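Local structure of hypothetical protein PA3352 (Pseudomonas aeruginosa, 2FUP) at residues A[61-66]-A[71-76]. The protein is a putative FlgN-family flagella synthesis protein, probably acting as an export chaperone in flagellar assembly, as its relatives do. Residues are numbered along the deposited sequence; the frame is centred on the assembly and turned at random. Where two conformers were deposited one is given.
Sequences ARAEIL and VSLDRE
Leu66 meets both Val71 and Leu73 where the chain turns back after helix 39-68. Followed outward, its CB lies 3.6 Å from Leu73 CD2 and 3.7 Å from Val71 CG2, so the first side-chain carbon already touches a methyl of each. Chi1 of -60° sets CG anti to the carbonyl carbon, and beyond it CD2 runs on to Val71 CG2 at 3.8 Å, while CD1 approaches Ser72 O more loosely. Tyr81 of helix 75-82 also touches this buried leucine. Leu73 forks over the last turns of the helix: CD1 rests on Ala63 CB at 3.8 Å, and CD2 lies 3.5 Å from Ala63 O. The backbone is tied by Val71 N donating to Leu66 O, at 3.2 Å and a nearly straight 163°. Further on, Leu73 centres an inverse gamma turn, and Ser72 OG donates to Asp74 OD1 at 2.6 Å, on the syn side of the carboxylate but 29° out of its plane. Asp74 sits at the N-cap of helix 75-82, and the same OD1 caps the helix by accepting from Gly77 N. Together these features form a helix-loop-helix connection at one end of an elongated helical bundle, closed by a small apolar cluster and an aspartate N-cap.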
ATOM      1  N   ALA A  61      -8.953   7.198  -1.726  1.00 17.22           N
ATOM      2  CA  ALA A  61      -8.977   8.547  -1.112  1.00 15.64           C
ATOM      3  C   ALA A  61      -7.915   9.409  -1.757  1.00 16.82           C
ATOM      4  O   ALA A  61      -8.171  10.557  -2.140  1.00 18.43           O
ATOM      5  CB  ALA A  61      -8.789   8.435   0.352  1.00 16.30           C
ATOM      6  N   ARG A  62      -6.679   8.873  -1.855  1.00 17.34           N
ATOM      7  CA  ARG A  62      -5.607   9.661  -2.474  1.00 19.28           C
ATOM      8  C   ARG A  62      -5.946  10.016  -3.926  1.00 16.90           C
ATOM      9  O   ARG A  62      -5.712  11.149  -4.410  1.00 18.51           O
ATOM     10  CB  ARG A  62      -4.259   8.922  -2.449  1.00 17.93           C
ATOM     11  CG  ARG A  62      -3.806   8.805  -1.005  0.50 18.34           C
ATOM     12  CD  ARG A  62      -2.310   8.566  -0.971  0.50 17.33           C
ATOM     13  NE  ARG A  62      -2.112   7.331  -1.703  0.50 20.08           N
ATOM     14  CZ  ARG A  62      -2.310   6.142  -1.162  0.50 14.38           C
ATOM     15  NH1 ARG A  62      -2.538   6.038   0.125  0.50 24.60           N
ATOM     16  NH2 ARG A  62      -2.236   5.064  -1.884  0.50 19.16           N
ATOM     17  N   ALA A  63      -6.505   9.037  -4.656  1.00 18.20           N
ATOM     18  CA  ALA A  63      -6.865   9.271  -6.065  1.00 17.62           C
ATOM     19  C   ALA A  63      -7.917  10.391  -6.156  1.00 17.34           C
ATOM     20  O   ALA A  63      -7.853  11.252  -7.063  1.00 19.31           O
ATOM     21  CB  ALA A  63      -7.441   7.970  -6.729  1.00 17.81           C
ATOM     22  N   GLU A  64      -8.910  10.377  -5.226  1.00 16.69           N
ATOM     23  CA  GLU A  64      -9.957  11.384  -5.251  1.00 16.34           C
ATOM     24  C   GLU A  64      -9.420  12.786  -4.958  1.00 16.34           C
ATOM     25  O   GLU A  64      -9.818  13.766  -5.594  1.00 17.76           O
ATOM     26  CB  GLU A  64     -11.097  11.012  -4.300  1.00 15.91           C
ATOM     27  CG  GLU A  64     -12.322  11.958  -4.296  1.00 18.36           C
ATOM     28  CD  GLU A  64     -13.051  12.115  -5.629  1.00 21.22           C
ATOM     29  OE1 GLU A  64     -12.971  11.158  -6.430  1.00 18.33           O
ATOM     30  OE2 GLU A  64     -13.748  13.184  -5.849  1.00 18.46           O
ATOM     31  N   ILE A  65      -8.468  12.890  -4.032  1.00 16.87           N
ATOM     32  CA  ILE A  65      -7.882  14.163  -3.730  1.00 17.41           C
ATOM     33  C   ILE A  65      -7.185  14.685  -4.989  1.00 16.69           C
ATOM     34  O   ILE A  65      -7.301  15.881  -5.341  1.00 18.87           O
ATOM     35  CB  ILE A  65      -6.941  14.034  -2.505  1.00 17.67           C
ATOM     36  CG1 ILE A  65      -7.783  13.786  -1.266  1.00 19.19           C
ATOM     37  CG2 ILE A  65      -6.062  15.236  -2.395  1.00 19.74           C
ATOM     38  CD1 ILE A  65      -6.993  13.430  -0.042  1.00 20.69           C
ATOM     39  N   LEU A  66      -6.364  13.858  -5.631  1.00 18.50           N
ATOM     40  CA  LEU A  66      -5.653  14.335  -6.807  1.00 17.61           C
ATOM     41  C   LEU A  66      -6.602  14.664  -7.963  1.00 17.71           C
ATOM     42  O   LEU A  66      -6.426  15.693  -8.645  1.00 18.80           O
ATOM     43  CB  LEU A  66      -4.567  13.335  -7.254  1.00 20.06           C
ATOM     44  CG  LEU A  66      -3.469  13.019  -6.230  1.00 23.12           C
ATOM     45  CD1 LEU A  66      -2.537  11.923  -6.759  1.00 25.90           C
ATOM     46  CD2 LEU A  66      -2.731  14.270  -5.911  1.00 22.23           C
ATOM     47  N   VAL A  71      -5.196  17.176 -11.164  1.00 21.92           N
ATOM     48  CA  VAL A  71      -3.911  16.641 -11.575  1.00 19.82           C
ATOM     49  C   VAL A  71      -3.969  15.139 -11.932  1.00 21.29           C
ATOM     50  O   VAL A  71      -4.886  14.424 -11.544  1.00 22.25           O
ATOM     51  CB  VAL A  71      -2.795  16.873 -10.525  1.00 19.98           C
ATOM     52  CG1 VAL A  71      -2.666  18.357 -10.160  1.00 22.19           C
ATOM     53  CG2 VAL A  71      -2.943  15.946  -9.303  1.00 21.28           C
ATOM     54  N   SER A  72      -2.972  14.631 -12.683  1.00 20.59           N
ATOM     55  CA  SER A  72      -2.941  13.245 -13.084  1.00 21.91           C
ATOM     56  C   SER A  72      -2.644  12.329 -11.915  1.00 18.38           C
ATOM     57  O   SER A  72      -2.042  12.732 -10.934  1.00 18.27           O
ATOM     58  CB  SER A  72      -1.878  13.031 -14.191  1.00 21.73           C
ATOM     59  OG  SER A  72      -0.604  13.594 -13.813  1.00 25.11           O
ATOM     60  N   LEU A  73      -3.081  11.062 -12.009  1.00 20.02           N
ATOM     61  CA  LEU A  73      -3.009  10.119 -10.890  1.00 21.47           C
ATOM     62  C   LEU A  73      -1.714   9.346 -11.029  1.00 21.94           C
ATOM     63  O   LEU A  73      -1.695   8.171 -11.376  1.00 23.53           O
ATOM     64  CB  LEU A  73      -4.220   9.150 -10.898  1.00 23.35           C
ATOM     65  CG  LEU A  73      -5.582   9.833 -10.721  1.00 31.98           C
ATOM     66  CD1 LEU A  73      -6.723   8.842 -10.409  1.00 29.47           C
ATOM     67  CD2 LEU A  73      -5.555  10.871  -9.682  1.00 27.42           C
ATOM     68  N   ASP A  74      -0.628  10.089 -10.870  1.00 19.76           N
ATOM     69  CA  ASP A  74       0.706   9.538 -11.066  1.00 18.77           C
ATOM     70  C   ASP A  74       1.691  10.513 -10.391  1.00 19.14           C
ATOM     71  O   ASP A  74       1.289  11.502  -9.795  1.00 18.46           O
ATOM     72  CB  ASP A  74       1.007   9.342 -12.568  1.00 19.85           C
ATOM     73  CG  ASP A  74       0.884  10.588 -13.382  1.00 23.54           C
ATOM     74  OD1 ASP A  74       0.931  11.697 -12.865  1.00 20.11           O
ATOM     75  OD2 ASP A  74       0.661  10.460 -14.641  1.00 24.81           O
ATOM     76  N   ARG A  75       2.990  10.211 -10.475  1.00 19.09           N
ATOM     77  CA  ARG A  75       3.970  10.995  -9.745  1.00 18.68           C
ATOM     78  C   ARG A  75       4.057  12.440 -10.282  1.00 18.61           C
ATOM     79  O   ARG A  75       4.249  13.373  -9.517  1.00 20.32           O
ATOM     80  CB  ARG A  75       5.332  10.303  -9.755  1.00 18.45           C
ATOM     81  CG  ARG A  75       6.189  10.847  -8.675  1.00 18.81           C
ATOM     82  CD  ARG A  75       7.655  10.361  -8.754  1.00 18.56           C
ATOM     83  NE  ARG A  75       8.473  10.843  -7.615  1.00 18.15           N
ATOM     84  CZ  ARG A  75       9.030  12.035  -7.507  1.00 18.90           C
ATOM     85  NH1 ARG A  75       9.007  12.901  -8.512  1.00 19.24           N
ATOM     86  NH2 ARG A  75       9.662  12.344  -6.355  1.00 19.10           N
ATOM     87  N   GLU A  76       3.879  12.631 -11.567  1.00 18.81           N
ATOM     88  CA  GLU A  76       3.881  13.965 -12.071  1.00 18.85           C
ATOM     89  C   GLU A  76       2.703  14.802 -11.522  1.00 17.18           C
ATOM     90  O   GLU A  76       2.874  15.985 -11.263  1.00 20.31           O
ATOM     91  CB  GLU A  76       3.786  13.990 -13.602  1.00 20.75           C
ATOM     92  CG  GLU A  76       5.057  13.552 -14.271  1.00 25.49           C
ATOM     93  CD  GLU A  76       6.181  14.546 -14.165  1.00 36.61           C
ATOM     94  OE1 GLU A  76       6.014  15.702 -14.558  1.00 36.99           O
ATOM     95  OE2 GLU A  76       7.253  14.175 -13.670  1.00 40.17           O
TER